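Local structure of betainyl-CoA thiolase (Pseudomonas putida, 2HLJ) at residues A[57-62]-A[108-113]. The protein probably acts on acyl-CoA thioesters, as a hotdog-fold thiolase or acyltransferase related to acyl-CoA thioesterases. Sequence-based numbering, arbitrary orientation.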
# COMPACT_ATOMS: atom_id res chain seq x y z
N LEU A 57 5.57 -5.84 -14.69
CA LEU A 57 4.89 -6.44 -13.55
C LEU A 57 3.68 -5.59 -13.13
O LEU A 57 3.80 -4.38 -13.00
CB LEU A 57 5.82 -6.54 -12.36
CG LEU A 57 7.00 -7.50 -12.47
CD1 LEU A 57 7.70 -7.51 -11.14
CD2 LEU A 57 6.55 -8.91 -12.86
N PHE A 58 2.54 -6.22 -12.91
CA PHE A 58 1.39 -5.53 -12.37
C PHE A 58 1.20 -6.07 -10.95
O PHE A 58 1.11 -7.28 -10.75
CB PHE A 58 0.16 -5.83 -13.23
CG PHE A 58 -1.14 -5.19 -12.74
CD1 PHE A 58 -1.35 -3.81 -12.85
CD2 PHE A 58 -2.14 -5.97 -12.17
CE1 PHE A 58 -2.55 -3.23 -12.40
CE2 PHE A 58 -3.35 -5.41 -11.72
CZ PHE A 58 -3.56 -4.04 -11.83
N THR A 59 1.19 -5.19 -9.96
CA THR A 59 0.96 -5.66 -8.61
C THR A 59 -0.52 -6.04 -8.49
O THR A 59 -1.37 -5.21 -8.77
CB THR A 59 1.32 -4.62 -7.58
OG1 THR A 59 2.66 -4.15 -7.79
CG2 THR A 59 1.22 -5.25 -6.19
N LEU A 60 -0.79 -7.28 -8.13
CA LEU A 60 -2.15 -7.79 -8.00
C LEU A 60 -2.75 -7.41 -6.64
O LEU A 60 -3.92 -7.07 -6.55
CB LEU A 60 -2.18 -9.31 -8.16
CG LEU A 60 -1.89 -9.84 -9.56
CD1 LEU A 60 -1.74 -11.34 -9.56
CD2 LEU A 60 -2.99 -9.38 -10.49
N GLU A 61 -1.91 -7.46 -5.61
CA GLU A 61 -2.37 -7.48 -4.23
C GLU A 61 -1.17 -7.26 -3.33
O GLU A 61 -0.09 -7.78 -3.59
CB GLU A 61 -2.98 -8.85 -3.95
CG GLU A 61 -3.86 -8.95 -2.74
CD GLU A 61 -4.54 -10.31 -2.62
OE1 GLU A 61 -4.41 -11.18 -3.52
OE2 GLU A 61 -5.23 -10.49 -1.61
N ALA A 62 -1.37 -6.54 -2.23
CA ALA A 62 -0.34 -6.32 -1.25
C ALA A 62 -0.95 -6.11 0.11
O ALA A 62 -2.05 -5.53 0.24
CB ALA A 62 0.53 -5.10 -1.64
N SER A 108 5.93 -5.78 3.85
CA SER A 108 4.85 -5.94 2.91
C SER A 108 4.98 -7.23 2.16
O SER A 108 6.05 -7.49 1.60
CB SER A 108 4.87 -4.80 1.87
OG SER A 108 3.75 -4.92 1.02
N GLU A 109 3.89 -8.00 2.12
CA GLU A 109 3.78 -9.21 1.33
C GLU A 109 3.04 -8.83 0.07
O GLU A 109 2.01 -8.16 0.16
CB GLU A 109 2.94 -10.24 2.12
CG GLU A 109 2.91 -11.61 1.47
CD GLU A 109 1.92 -12.56 2.12
OE1 GLU A 109 1.22 -12.14 3.08
OE2 GLU A 109 1.85 -13.73 1.67
N GLN A 110 3.53 -9.24 -1.10
CA GLN A 110 2.92 -8.84 -2.34
C GLN A 110 2.89 -9.95 -3.32
O GLN A 110 3.77 -10.82 -3.32
CB GLN A 110 3.71 -7.70 -2.99
CG GLN A 110 4.18 -6.68 -1.99
CD GLN A 110 4.58 -5.41 -2.65
OE1 GLN A 110 4.95 -5.39 -3.82
NE2 GLN A 110 4.53 -4.33 -1.89
N MSE A 111 1.89 -9.90 -4.19
CA MSE A 111 1.80 -10.79 -5.33
C MSE A 111 1.80 -9.96 -6.61
O MSE A 111 1.01 -9.03 -6.75
CB MSE A 111 0.52 -11.63 -5.24
CG MSE A 111 0.36 -12.62 -6.39
SE MSE A 111 1.59 -14.09 -6.21
CE MSE A 111 0.82 -14.95 -4.65
N LEU A 112 2.68 -10.31 -7.54
CA LEU A 112 2.88 -9.53 -8.77
C LEU A 112 2.69 -10.46 -9.97
O LEU A 112 3.02 -11.64 -9.88
CB LEU A 112 4.29 -8.96 -8.77
CG LEU A 112 4.77 -8.21 -7.52
CD1 LEU A 112 6.14 -8.60 -7.16
CD2 LEU A 112 4.73 -6.69 -7.80
N LEU A 113 2.11 -9.92 -11.04
CA LEU A 113 1.80 -10.63 -12.28
C LEU A 113 2.70 -10.13 -13.38
O LEU A 113 2.81 -8.90 -13.59
CB LEU A 113 0.34 -10.37 -12.69
CG LEU A 113 -0.14 -10.99 -14.02
CD1 LEU A 113 -0.08 -12.49 -13.95
CD2 LEU A 113 -1.54 -10.54 -14.37
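A classic beta bulge interrupts the antiparallel pairing of Leu57-Ala62 with Ser108-Leu113: Leu60 and Glu61 both face selenomethionine Met111. Leu60 N donates to Met111 O (2.9 Å, 152° at the hydrogen), while Met111 N reaches Glu61 O at 3.0 Å and nearly straight, 172°. Before the bulge, Phe58 and Leu113 form a regular hydrogen-bonded pair, with Phe58 N 2.8 Å from Leu113 O. At the bulge the CB of Leu60 points toward the partner strand, and its CD1 meets Leu113 CB at 3.9 Å. In the hotdog fold the sheet wraps a long helix, here 25-43, and Gln110 touches Leu29 on it. Gln110 CG, anti to its own carbonyl carbon (chi1 -41°), lies 4.0 Å from Ala62 CB; the extended chain then sends NE2 to Ser108 OG (3.1 Å), with that oxygen in the amide plane. A leucine in place of Gln110 would probably leave Ser108 OG without this donor, though still bonded to His63 O. Thr59 OG1, 3.3 Å from Leu112 CD2, hydrogen-bonds Asp25 of the second subunit and a bound glycerol, probably from the crystallisation liquor, while Glu61 and Ala62 continue the sheet into that subunit.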